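3,5-epimerase/4-reductase (Arabidopsis thaliana, PDB 4QQR) catalyses the 3,5-epimerisation of dTDP-4-dehydro-6-deoxy-alpha-D-glucose and the following NADPH-dependent 4-reduction to dTDP-beta-L-rhamnose, and can also form UDP-beta-L-rhamnose. Local coordinates at residues Gly26-Leu31 / Pro205-Met210; Gln35-Thr40 / Met210-Leu215; Ser51-Ile56 / Ala98-Glu103; Met168-Asp173 / Glu284-Phe289. All blocks are in the same frame, centred on the assembly; numbering follows the deposited sequence.

All four contacts belong to the NADPH-binding reductase fold, built round a six-stranded parallel sheet. Contacts 1 and 2 adjoin on one face of it, their centres 8 Å apart. They share helix 200-212 and Met-210, and Ile-208 CG2 of contact 1 packs 3.9 Å from Ile-37 CD1 of contact 2. Contact 3 lies across the sheet, its centre about 21 Å from that of contact 1, and borders the second subunit. Contact 4 is about 34 Å from contact 3, centre to centre. Two contacts approach the probable cofactor site: the side chain of Ser-207 is about 3 Å from that of Tyr-111, and the side chain of Ile-170 about 6 Å from that of Trp-23.

Contact 1 (Gly26-Leu31 / Pro205-Met210); sequences GLLGKL and PISIEM
Leu-28 and Ile-208 make the tighter half of this helix-helix contact. Their side chains run past one another in opposite senses, and the CD2 branch of Leu-28 comes to 3.7 Å from CD1 of Ile-208. Leu-28 keeps CG beside its own backbone N (chi1 -80°) and CD1 extended, which leaves CD2 as the branch turned to the partner helix. Both residues are buried and rest on Phe-65 of the central sheet, with Ile-17 beneath Leu-28 and Phe-15 beneath Ile-208. The other half is looser and nearer the solvent. There Leu-31 crosses the ring of Pro-205 at about a right angle, its CD1 lying 4.2 Å from both N and CD of the proline, and both residues remain partly exposed.

The helical segments pass at a closest axis distance of 10.8 Å with a crossing angle of -72°, which restricts the meeting to a few residues around the crossing. Ser-207 lies beside the apolar pair, but its OG is engaged by Tyr-111 OH and by the carbonyl of Leu-204. Tyr-111 is an NADPH-binding residue by similarity, and helix 23-34 begins with two more, Trp-23 and Ile-24. The contact between the segments is essentially apolar, which implies that fit and burial join the two helices on this face of the sheet, while the polar serine turns to the tyrosine of the probable cofactor site.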
loop_
_atom_site.group_PDB
_atom_site.type_symbol
_atom_site.label_atom_id
_atom_site.label_comp_id
_atom_site.label_asym_id
_atom_site.label_seq_id
_atom_site.Cartn_x
_atom_site.Cartn_y
_atom_site.Cartn_z
ATOM N N GLY A 26 5.318 -3.170 -24.956
ATOM C CA GLY A 26 5.774 -3.208 -26.331
ATOM C C GLY A 26 5.142 -4.347 -27.105
ATOM O O GLY A 26 4.718 -4.160 -28.248
ATOM N N LEU A 27 5.075 -5.524 -26.487
ATOM C CA LEU A 27 4.509 -6.704 -27.142
ATOM C C LEU A 27 3.029 -6.534 -27.422
ATOM O O LEU A 27 2.544 -6.918 -28.491
ATOM C CB LEU A 27 4.749 -7.968 -26.314
ATOM C CG LEU A 27 6.226 -8.369 -26.239
ATOM C CD1 LEU A 27 6.397 -9.639 -25.415
ATOM C CD2 LEU A 27 6.841 -8.515 -27.648
ATOM N N LEU A 28 2.328 -5.946 -26.453
ATOM C CA LEU A 28 0.903 -5.656 -26.577
ATOM C C LEU A 28 0.605 -4.843 -27.819
ATOM O O LEU A 28 -0.284 -5.208 -28.594
ATOM C CB LEU A 28 0.409 -4.872 -25.370
ATOM C CG LEU A 28 0.120 -5.683 -24.124
ATOM C CD1 LEU A 28 -0.592 -4.792 -23.076
ATOM C CD2 LEU A 28 -0.710 -6.886 -24.523
ATOM N N GLY A 29 1.349 -3.740 -27.983
ATOM C CA GLY A 29 1.163 -2.814 -29.087
ATOM C C GLY A 29 1.239 -3.546 -30.409
ATOM O O GLY A 29 0.411 -3.342 -31.313
ATOM N N LYS A 30 2.231 -4.427 -30.505
ATOM C CA LYS A 30 2.433 -5.230 -31.700
ATOM C C LYS A 30 1.273 -6.190 -31.951
ATOM O O LYS A 30 0.910 -6.430 -33.085
ATOM C CB LYS A 30 3.778 -5.962 -31.636
ATOM C CG LYS A 30 4.960 -4.996 -31.459
ATOM C CD LYS A 30 6.278 -5.584 -31.990
ATOM C CE LYS A 30 7.376 -4.512 -32.121
ATOM N NZ LYS A 30 7.929 -4.059 -30.801
ATOM N N LEU A 31 0.668 -6.707 -30.891
ATOM C CA LEU A 31 -0.473 -7.602 -31.055
ATOM C C LEU A 31 -1.720 -6.887 -31.571
ATOM O O LEU A 31 -2.460 -7.415 -32.402
ATOM C CB LEU A 31 -0.766 -8.310 -29.743
ATOM C CG LEU A 31 0.134 -9.516 -29.516
ATOM C CD1 LEU A 31 0.162 -9.886 -28.047
ATOM C CD2 LEU A 31 -0.367 -10.669 -30.354
ATOM N N PRO A 205 -1.751 -12.877 -25.879
ATOM C CA PRO A 205 -3.008 -12.834 -26.640
ATOM C C PRO A 205 -4.263 -13.065 -25.782
ATOM O O PRO A 205 -5.235 -12.322 -25.922
ATOM C CB PRO A 205 -2.817 -13.952 -27.668
ATOM C CG PRO A 205 -1.346 -13.942 -27.899
ATOM C CD PRO A 205 -0.723 -13.680 -26.566
ATOM N N ILE A 206 -4.221 -14.069 -24.907
ATOM C CA ILE A 206 -5.316 -14.382 -23.988
ATOM C C ILE A 206 -5.715 -13.183 -23.132
ATOM O O ILE A 206 -6.889 -12.952 -22.874
ATOM C CB ILE A 206 -4.931 -15.584 -23.075
ATOM C CG1 ILE A 206 -5.046 -16.904 -23.864
ATOM C CG2 ILE A 206 -5.763 -15.600 -21.774
ATOM C CD1 ILE A 206 -4.308 -18.077 -23.254
ATOM N N SER A 207 -4.733 -12.401 -22.705
ATOM C CA SER A 207 -5.039 -11.221 -21.910
ATOM C C SER A 207 -5.833 -10.197 -22.716
ATOM O O SER A 207 -6.713 -9.536 -22.161
ATOM C CB SER A 207 -3.786 -10.611 -21.259
ATOM O OG SER A 207 -2.984 -9.923 -22.188
ATOM N N ILE A 208 -5.549 -10.069 -24.013
ATOM C CA ILE A 208 -6.390 -9.222 -24.870
ATOM C C ILE A 208 -7.844 -9.713 -24.798
ATOM O O ILE A 208 -8.785 -8.907 -24.746
ATOM C CB ILE A 208 -5.949 -9.198 -26.372
ATOM C CG1 ILE A 208 -4.478 -8.787 -26.559
ATOM C CG2 ILE A 208 -6.851 -8.298 -27.179
ATOM C CD1 ILE A 208 -4.063 -7.546 -25.835
ATOM N N GLU A 209 -8.013 -11.036 -24.779
ATOM C CA GLU A 209 -9.341 -11.664 -24.788
ATOM C C GLU A 209 -10.085 -11.485 -23.468
ATOM O O GLU A 209 -11.320 -11.430 -23.450
ATOM C CB GLU A 209 -9.257 -13.165 -25.142
ATOM C CG GLU A 209 -8.667 -13.432 -26.523
ATOM C CD GLU A 209 -9.495 -12.806 -27.649
ATOM O OE1 GLU A 209 -10.754 -12.833 -27.529
ATOM O OE2 GLU A 209 -8.888 -12.286 -28.632
ATOM N N MET A 210 -9.326 -11.405 -22.372
ATOM C CA MET A 210 -9.899 -11.225 -21.032
ATOM C C MET A 210 -10.536 -9.861 -20.940
ATOM O O MET A 210 -11.643 -9.727 -20.424
ATOM C CB MET A 210 -8.833 -11.396 -19.953
ATOM C CG MET A 210 -8.249 -12.809 -19.916
ATOM S SD MET A 210 -7.095 -13.083 -18.559
ATOM C CE MET A 210 -8.224 -13.289 -17.189
#

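Contact 2 (Gln35-Thr40 / Met210-Leu215)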
loop_
_atom_site.group_PDB
_atom_site.type_symbol
_atom_site.label_atom_id
_atom_site.label_comp_id
_atom_site.label_asym_id
_atom_site.label_seq_id
_atom_site.Cartn_x
_atom_site.Cartn_y
_atom_site.Cartn_z
ATOM N N GLN A 35 -3.657 -7.704 -34.933
ATOM C CA GLN A 35 -5.079 -8.082 -34.878
ATOM C C GLN A 35 -6.012 -6.986 -35.387
ATOM O O GLN A 35 -7.234 -7.135 -35.323
ATOM C CB GLN A 35 -5.514 -8.420 -33.450
ATOM C CG GLN A 35 -5.085 -9.764 -32.912
ATOM C CD GLN A 35 -5.798 -10.079 -31.594
ATOM O OE1 GLN A 35 -7.008 -9.867 -31.467
ATOM N NE2 GLN A 35 -5.048 -10.560 -30.605
ATOM N N GLY A 36 -5.450 -5.874 -35.848
ATOM C CA GLY A 36 -6.266 -4.768 -36.312
ATOM C C GLY A 36 -7.045 -4.041 -35.220
ATOM O O GLY A 36 -8.143 -3.540 -35.467
ATOM N N ILE A 37 -6.483 -3.970 -34.016
ATOM C CA ILE A 37 -7.123 -3.222 -32.946
ATOM C C ILE A 37 -6.493 -1.837 -32.774
ATOM O O ILE A 37 -5.268 -1.695 -32.618
ATOM C CB ILE A 37 -7.046 -3.961 -31.589
ATOM C CG1 ILE A 37 -7.600 -5.380 -31.707
ATOM C CG2 ILE A 37 -7.768 -3.164 -30.487
ATOM C CD1 ILE A 37 -7.568 -6.142 -30.395
ATOM N N THR A 38 -7.337 -0.818 -32.781
ATOM C CA THR A 38 -6.880 0.524 -32.492
ATOM C C THR A 38 -6.357 0.611 -31.054
ATOM O O THR A 38 -7.082 0.319 -30.098
ATOM C CB THR A 38 -8.015 1.525 -32.699
ATOM O OG1 THR A 38 -8.424 1.482 -34.075
ATOM C CG2 THR A 38 -7.584 2.937 -32.311
ATOM N N TYR A 39 -5.096 0.997 -30.901
ATOM C CA TYR A 39 -4.524 1.144 -29.571
ATOM C C TYR A 39 -3.708 2.415 -29.503
ATOM O O TYR A 39 -3.259 2.914 -30.522
ATOM C CB TYR A 39 -3.615 -0.033 -29.258
ATOM C CG TYR A 39 -2.290 0.062 -29.973
ATOM C CD1 TYR A 39 -2.191 -0.227 -31.331
ATOM C CD2 TYR A 39 -1.137 0.444 -29.294
ATOM C CE1 TYR A 39 -0.976 -0.133 -31.997
ATOM C CE2 TYR A 39 0.076 0.536 -29.943
ATOM C CZ TYR A 39 0.150 0.250 -31.293
ATOM O OH TYR A 39 1.353 0.337 -31.944
ATOM N N THR A 40 -3.485 2.925 -28.299
ATOM C CA THR A 40 -2.630 4.096 -28.130
ATOM C C THR A 40 -1.833 3.943 -26.842
ATOM O O THR A 40 -2.339 3.406 -25.865
ATOM C CB THR A 40 -3.458 5.397 -28.119
ATOM O OG1 THR A 40 -4.200 5.499 -29.342
ATOM C CG2 THR A 40 -2.571 6.627 -27.963
ATOM N N MET A 210 -9.326 -11.405 -22.372
ATOM C CA MET A 210 -9.899 -11.225 -21.032
ATOM C C MET A 210 -10.536 -9.861 -20.940
ATOM O O MET A 210 -11.643 -9.727 -20.424
ATOM C CB MET A 210 -8.833 -11.396 -19.953
ATOM C CG MET A 210 -8.249 -12.809 -19.916
ATOM S SD MET A 210 -7.095 -13.083 -18.559
ATOM C CE MET A 210 -8.224 -13.289 -17.189
ATOM N N ALA A 211 -9.824 -8.863 -21.466
ATOM C CA ALA A 211 -10.354 -7.515 -21.655
ATOM C C ALA A 211 -11.644 -7.546 -22.477
ATOM O O ALA A 211 -12.668 -7.008 -22.050
ATOM C CB ALA A 211 -9.322 -6.626 -22.324
ATOM N N LYS A 212 -11.599 -8.177 -23.647
ATOM C CA LYS A 212 -12.788 -8.279 -24.483
ATOM C C LYS A 212 -13.981 -8.883 -23.727
ATOM O O LYS A 212 -15.119 -8.499 -23.968
ATOM C CB LYS A 212 -12.488 -9.066 -25.758
ATOM C CG LYS A 212 -11.651 -8.305 -26.813
ATOM C CD LYS A 212 -11.227 -9.238 -27.949
ATOM C CE LYS A 212 -10.737 -8.465 -29.165
ATOM N NZ LYS A 212 -9.902 -9.300 -30.117
ATOM N N ARG A 213 -13.715 -9.797 -22.792
ATOM C CA ARG A 213 -14.772 -10.460 -22.041
ATOM C C ARG A 213 -15.098 -9.738 -20.755
ATOM O O ARG A 213 -15.849 -10.247 -19.929
ATOM C CB ARG A 213 -14.365 -11.879 -21.695
ATOM C CG ARG A 213 -14.125 -12.736 -22.893
ATOM C CD ARG A 213 -13.831 -14.170 -22.482
ATOM N NE ARG A 213 -13.270 -14.927 -23.593
ATOM C CZ ARG A 213 -12.890 -16.197 -23.525
ATOM N NH1 ARG A 213 -13.006 -16.877 -22.388
ATOM N NH2 ARG A 213 -12.387 -16.780 -24.607
ATOM N N ASN A 214 -14.511 -8.563 -20.582
ATOM C CA ASN A 214 -14.656 -7.787 -19.350
ATOM C C ASN A 214 -14.394 -8.564 -18.034
ATOM O O ASN A 214 -15.139 -8.431 -17.057
ATOM C CB ASN A 214 -16.025 -7.110 -19.339
ATOM C CG ASN A 214 -16.291 -6.322 -20.611
ATOM O OD1 ASN A 214 -15.469 -5.505 -21.033
ATOM N ND2 ASN A 214 -17.434 -6.579 -21.237
ATOM N N LEU A 215 -13.333 -9.372 -18.020
ATOM C CA LEU A 215 -12.978 -10.145 -16.827
ATOM C C LEU A 215 -12.424 -9.261 -15.713
ATOM O O LEU A 215 -11.827 -8.224 -15.977
ATOM C CB LEU A 215 -11.979 -11.257 -17.165
ATOM C CG LEU A 215 -12.528 -12.321 -18.107
ATOM C CD1 LEU A 215 -11.544 -13.483 -18.238
ATOM C CD2 LEU A 215 -13.882 -12.795 -17.613
#
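The flat carboxamide of Gln-35 receives the ammonium of Lys-212 at its oxygen: NZ stands 3.2 Å from OE1, a weak hydrogen bond, and approaches nearly end-on to the carbonyl. A second flat group, the ring of Tyr-39, has the carbonyl oxygen of Ile-37 at its edge and in its plane; it also meets Tyr-41 edge-to-face, and its OH bonds to Glu-33.

Lys-212 reaches across with its chain extended beyond CG (chi2 171°), which carries NZ to the far segment. Its end meets Ile-37 tip to tip, with NZ 3.9 Å from CD1 and CE slightly further. Glu-209 OE2 is a further, long and weak ionic partner of NZ. The ammonium is thus loosely shared at a partly exposed site, near the C-terminal end of helix 23-34, whose dipole may favour its charge.

Both helices end in a Schellman motif. Gly-36, at positive phi, follows helix 23-34; Asn-214 is the C-prime residue of helix 200-212, with Leu-215 N bonded to Met-210 O and Asn-214 N to Ala-211 O. Helix 23-34 runs into strand 38-41 and helix 200-212 into strand 217-220, the two outermost strands of the sheet, and such helix-to-strand turns fit a Rossmann fold.

Contact 3 (Ser51-Ile56 / Ala98-Glu103); sequences SIVADI and ADICRE
Ile-100 is the bump of this contact, and Ile-52, Val-53 and Ile-56 line the hollow that takes it. Its CD1 methyl makes the closest approach, 3.7 Å from CG2 of Val-53 and 3.9 Å from CB of Ile-52. The shorter branch fills the other end of the hollow, where CG2 lies 4.2 Å from CG1 of Ile-56. With CG1 beside the backbone N (chi1 -65°) and the chain then extended (chi2 171°), Ile-100 carries CD1 toward the facing helix while CG2 is left to the Ile-56 side. Val-53 crosses it at about a right angle and offers the CG2 methyl. Ile-52 contributes the base of its branch, since its CB points to the partner helix whereas its end leads away.

The helical segments approach to 10.4 Å between axes at a crossing angle of -39°. They run in broadly the same direction, as expected of neighbouring helices on one face of a Rossmann sheet. Ile-56 and Cys-101 both settle on Val-64 of that sheet, and Ile-52 reaches Tyr-18.

Charge lies outside the apolar seam, where Arg-102 pairs with Glu-80 of the second subunit. The chemistry therefore divides: between the segments branched aliphatic side chains meet by apolar fit, and at the margin the buried Asp-99 bridges two arginines, its OD1 paired with Arg-49 of helix 49-59 and its OD2 with Arg-88 of the second subunit, which probably favours its ionised form.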
loop_
_atom_site.group_PDB
_atom_site.type_symbol
_atom_site.label_atom_id
_atom_site.label_comp_id
_atom_site.label_asym_id
_atom_site.label_seq_id
_atom_site.Cartn_x
_atom_site.Cartn_y
_atom_site.Cartn_z
ATOM N N SER A 51 -3.006 14.118 -15.823
ATOM C CA SER A 51 -2.273 13.545 -16.960
ATOM C C SER A 51 -2.973 12.303 -17.543
ATOM O O SER A 51 -3.076 12.148 -18.771
ATOM C CB SER A 51 -0.836 13.192 -16.564
ATOM O OG SER A 51 -0.212 14.255 -15.861
ATOM N N ILE A 52 -3.444 11.429 -16.653
ATOM C CA ILE A 52 -4.187 10.229 -17.027
ATOM C C ILE A 52 -5.616 10.568 -17.459
ATOM O O ILE A 52 -6.110 10.027 -18.468
ATOM C CB ILE A 52 -4.254 9.229 -15.855
ATOM C CG1 ILE A 52 -2.887 9.091 -15.190
ATOM C CG2 ILE A 52 -4.779 7.880 -16.326
ATOM C CD1 ILE A 52 -1.833 8.615 -16.123
ATOM N N VAL A 53 -6.274 11.455 -16.705
ATOM C CA VAL A 53 -7.619 11.919 -17.057
ATOM C C VAL A 53 -7.644 12.466 -18.489
ATOM O O VAL A 53 -8.613 12.261 -19.227
ATOM C CB VAL A 53 -8.173 12.991 -16.063
ATOM C CG1 VAL A 53 -9.605 13.385 -16.419
ATOM C CG2 VAL A 53 -8.143 12.476 -14.635
ATOM N N ALA A 54 -6.562 13.131 -18.884
ATOM C CA ALA A 54 -6.439 13.701 -20.223
ATOM C C ALA A 54 -6.381 12.616 -21.308
ATOM O O ALA A 54 -7.093 12.685 -22.325
ATOM C CB ALA A 54 -5.219 14.594 -20.294
ATOM N N ASP A 55 -5.524 11.626 -21.082
ATOM C CA ASP A 55 -5.435 10.461 -21.944
ATOM C C ASP A 55 -6.793 9.800 -22.177
ATOM O O ASP A 55 -7.114 9.461 -23.312
ATOM C CB ASP A 55 -4.470 9.426 -21.354
ATOM C CG ASP A 55 -3.036 9.904 -21.321
ATOM O OD1 ASP A 55 -2.809 11.116 -21.507
ATOM O OD2 ASP A 55 -2.136 9.061 -21.104
ATOM N N ILE A 56 -7.578 9.601 -21.117
ATOM C CA ILE A 56 -8.851 8.895 -21.276
ATOM C C ILE A 56 -9.804 9.693 -22.159
ATOM O O ILE A 56 -10.541 9.132 -22.971
ATOM C CB ILE A 56 -9.550 8.591 -19.937
ATOM C CG1 ILE A 56 -8.594 7.906 -18.950
ATOM C CG2 ILE A 56 -10.819 7.777 -20.170
ATOM C CD1 ILE A 56 -8.346 6.476 -19.209
ATOM N N ALA A 98 -6.294 2.922 -11.472
ATOM C CA ALA A 98 -7.454 2.075 -11.176
ATOM C C ALA A 98 -8.688 2.904 -10.829
ATOM O O ALA A 98 -9.801 2.572 -11.205
ATOM C CB ALA A 98 -7.130 1.135 -10.038
ATOM N N ASP A 99 -8.456 3.988 -10.104
ATOM C CA ASP A 99 -9.497 4.860 -9.585
ATOM C C ASP A 99 -10.245 5.542 -10.712
ATOM O O ASP A 99 -11.471 5.476 -10.804
ATOM C CB ASP A 99 -8.849 5.924 -8.692
ATOM C CG ASP A 99 -9.854 6.646 -7.839
ATOM O OD1 ASP A 99 -10.297 7.741 -8.233
ATOM O OD2 ASP A 99 -10.198 6.110 -6.768
ATOM N N ILE A 100 -9.467 6.213 -11.553
ATOM C CA ILE A 100 -9.969 6.920 -12.715
ATOM C C ILE A 100 -10.717 5.970 -13.668
ATOM O O ILE A 100 -11.790 6.310 -14.182
ATOM C CB ILE A 100 -8.805 7.661 -13.420
ATOM C CG1 ILE A 100 -8.250 8.762 -12.508
ATOM C CG2 ILE A 100 -9.237 8.234 -14.767
ATOM C CD1 ILE A 100 -6.966 9.398 -13.019
ATOM N N CYS A 101 -10.168 4.775 -13.888
ATOM C CA CYS A 101 -10.857 3.797 -14.711
ATOM C C CYS A 101 -12.182 3.359 -14.057
ATOM O O CYS A 101 -13.200 3.201 -14.737
ATOM C CB CYS A 101 -9.965 2.589 -15.006
ATOM S SG CYS A 101 -8.507 2.927 -16.039
ATOM N N ARG A 102 -12.169 3.174 -12.741
ATOM C CA ARG A 102 -13.363 2.730 -12.044
ATOM C C ARG A 102 -14.464 3.781 -12.148
ATOM O O ARG A 102 -15.594 3.465 -12.525
ATOM C CB ARG A 102 -13.052 2.421 -10.581
ATOM C CG ARG A 102 -14.238 1.872 -9.843
ATOM C CD ARG A 102 -13.984 1.834 -8.359
ATOM N NE ARG A 102 -15.222 1.604 -7.616
ATOM C CZ ARG A 102 -15.983 2.574 -7.123
ATOM N NH1 ARG A 102 -15.630 3.841 -7.280
ATOM N NH2 ARG A 102 -17.090 2.274 -6.466
ATOM N N GLU A 103 -14.122 5.031 -11.832
ATOM C CA GLU A 103 -15.045 6.135 -12.013
ATOM C C GLU A 103 -15.645 6.144 -13.426
ATOM O O GLU A 103 -16.850 6.358 -13.589
ATOM C CB GLU A 103 -14.360 7.467 -11.714
ATOM C CG GLU A 103 -15.331 8.599 -11.284
ATOM C CD GLU A 103 -15.773 9.518 -12.442
ATOM O OE1 GLU A 103 -15.160 9.454 -13.544
ATOM O OE2 GLU A 103 -16.734 10.314 -12.241
#

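Contact 4 (Met168-Asp173 / Glu284-Phe289)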
loop_
_atom_site.group_PDB
_atom_site.type_symbol
_atom_site.label_atom_id
_atom_site.label_comp_id
_atom_site.label_asym_id
_atom_site.label_seq_id
_atom_site.Cartn_x
_atom_site.Cartn_y
_atom_site.Cartn_z
ATOM N N MET A 168 8.107 -15.232 -14.051
ATOM C CA MET A 168 9.244 -15.493 -14.947
ATOM C C MET A 168 8.917 -15.433 -16.435
ATOM O O MET A 168 9.035 -16.451 -17.121
ATOM C CB MET A 168 9.849 -16.868 -14.636
ATOM C CG MET A 168 10.558 -16.947 -13.291
ATOM S SD MET A 168 10.302 -18.540 -12.477
ATOM C CE MET A 168 11.816 -18.667 -11.529
ATOM N N PRO A 169 8.512 -14.252 -16.944
ATOM C CA PRO A 169 7.988 -14.174 -18.323
ATOM C C PRO A 169 8.987 -14.679 -19.366
ATOM O O PRO A 169 10.198 -14.477 -19.202
ATOM C CB PRO A 169 7.699 -12.685 -18.514
ATOM C CG PRO A 169 8.511 -11.985 -17.454
ATOM C CD PRO A 169 8.640 -12.929 -16.310
ATOM N N ILE A 170 8.470 -15.333 -20.411
ATOM C CA ILE A 170 9.277 -16.019 -21.443
ATOM C C ILE A 170 8.756 -15.754 -22.857
ATOM O O ILE A 170 7.552 -15.697 -23.088
ATOM C CB ILE A 170 9.281 -17.547 -21.196
ATOM C CG1 ILE A 170 10.403 -17.940 -20.235
ATOM C CG2 ILE A 170 9.388 -18.335 -22.497
ATOM C CD1 ILE A 170 10.304 -19.368 -19.760
ATOM N N SER A 171 9.666 -15.604 -23.808
ATOM C CA SER A 171 9.292 -15.221 -25.162
ATOM C C SER A 171 9.950 -16.122 -26.205
ATOM O O SER A 171 10.942 -16.795 -25.919
ATOM C CB SER A 171 9.706 -13.770 -25.409
ATOM O OG SER A 171 9.526 -13.392 -26.753
ATOM N N SER A 172 9.392 -16.119 -27.414
ATOM C CA SER A 172 10.020 -16.756 -28.558
ATOM C C SER A 172 11.259 -15.957 -29.008
ATOM O O SER A 172 12.075 -16.443 -29.777
ATOM C CB SER A 172 9.024 -16.868 -29.709
ATOM O OG SER A 172 8.746 -15.584 -30.232
ATOM N N ASP A 173 11.390 -14.730 -28.517
ATOM C CA ASP A 173 12.534 -13.880 -28.830
ATOM C C ASP A 173 13.667 -14.169 -27.839
ATOM O O ASP A 173 13.717 -13.596 -26.746
ATOM C CB ASP A 173 12.113 -12.406 -28.749
ATOM C CG ASP A 173 13.139 -11.452 -29.349
ATOM O OD1 ASP A 173 12.859 -10.885 -30.431
ATOM O OD2 ASP A 173 14.207 -11.248 -28.732
ATOM N N GLU A 284 4.507 -28.205 -23.086
ATOM C CA GLU A 284 3.996 -28.197 -24.451
ATOM C C GLU A 284 3.989 -26.776 -25.019
ATOM O O GLU A 284 4.257 -26.581 -26.207
ATOM C CB GLU A 284 2.625 -28.898 -24.591
ATOM C CG GLU A 284 1.600 -28.619 -23.477
ATOM C CD GLU A 284 0.140 -28.947 -23.879
ATOM O OE1 GLU A 284 -0.055 -29.761 -24.815
ATOM O OE2 GLU A 284 -0.812 -28.388 -23.263
ATOM N N SER A 285 3.716 -25.790 -24.163
ATOM C CA SER A 285 3.673 -24.389 -24.593
ATOM C C SER A 285 5.071 -23.883 -24.923
ATOM O O SER A 285 5.261 -23.162 -25.906
ATOM C CB SER A 285 3.022 -23.510 -23.521
ATOM O OG SER A 285 2.874 -22.171 -23.952
ATOM N N LEU A 286 6.042 -24.260 -24.095
ATOM C CA LEU A 286 7.454 -24.035 -24.403
ATOM C C LEU A 286 7.852 -24.630 -25.761
ATOM O O LEU A 286 8.438 -23.927 -26.589
ATOM C CB LEU A 286 8.352 -24.607 -23.301
ATOM C CG LEU A 286 8.487 -23.775 -22.029
ATOM C CD1 LEU A 286 9.018 -24.619 -20.900
ATOM C CD2 LEU A 286 9.401 -22.599 -22.291
ATOM N N ILE A 287 7.543 -25.909 -25.984
ATOM C CA ILE A 287 7.872 -26.560 -27.253
ATOM C C ILE A 287 7.271 -25.835 -28.454
ATOM O O ILE A 287 7.967 -25.511 -29.416
ATOM C CB ILE A 287 7.414 -28.054 -27.303
ATOM C CG1 ILE A 287 8.276 -28.926 -26.384
ATOM C CG2 ILE A 287 7.465 -28.579 -28.724
ATOM C CD1 ILE A 287 9.764 -28.620 -26.474
ATOM N N LYS A 288 5.971 -25.576 -28.375
ATOM C CA LYS A 288 5.213 -25.073 -29.505
ATOM C C LYS A 288 5.469 -23.597 -29.799
ATOM O O LYS A 288 5.510 -23.190 -30.965
ATOM C CB LYS A 288 3.720 -25.317 -29.280
ATOM C CG LYS A 288 2.831 -24.492 -30.182
ATOM C CD LYS A 288 1.364 -24.681 -29.862
ATOM C CE LYS A 288 0.502 -24.036 -30.945
ATOM N NZ LYS A 288 0.903 -24.525 -32.312
ATOM N N PHE A 289 5.652 -22.795 -28.757
ATOM C CA PHE A 289 5.734 -21.349 -28.947
ATOM C C PHE A 289 7.148 -20.831 -28.930
ATOM O O PHE A 289 7.433 -19.777 -29.511
ATOM C CB PHE A 289 4.931 -20.602 -27.882
ATOM C CG PHE A 289 3.452 -20.757 -28.021
ATOM C CD1 PHE A 289 2.741 -19.936 -28.888
ATOM C CD2 PHE A 289 2.772 -21.719 -27.291
ATOM C CE1 PHE A 289 1.379 -20.075 -29.016
ATOM C CE2 PHE A 289 1.410 -21.862 -27.413
ATOM C CZ PHE A 289 0.707 -21.046 -28.270
#
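Beside Ser-172, which lies against the last turn of the facing segment at Phe-289, the backbone N of Asp-173 donates to OG of Ser-171 at 2.9 Å. The bond is nearly straight (169° at the hydrogen) and closes an ST turn. Within this turn, the CB of Ser-172 is directed toward helix 282-291, 3.3 Å from the carbonyl oxygen of Phe-289, while its OG sits between its own backbone N and carbonyl carbon (chi1 70°). Ser-172 is also held through its backbone, its N bonded to Asp-201 OD2 and its O to Asn-294 ND2.

The second touch is apolar and more deeply buried: CD1 of Ile-170 meets CD2 of Leu-286 at 4.2 Å. The side chain of Ile-170 sets off toward the helix, whereas Leu-286 starts off across the line of approach and only its end comes nearer. Phe-289 presents its carbonyl and not its ring, which has CG of Lys-288 4.0 Å above one face, toward the rim.

The segment 168-173 follows strand 161-166 and leads toward helix 180-186, whose Phe-180 and Ile-181 also pack on Ile-170. It borders the probable cofactor site: Trp-23, an NADPH-binding residue by similarity, packs on Pro-169 and Ser-171 from the start of helix 23-34. Helix 200-212 flanks both sides of the contact, with Asp-201 at Ser-172 and Glu-202 bonded to Ser-285.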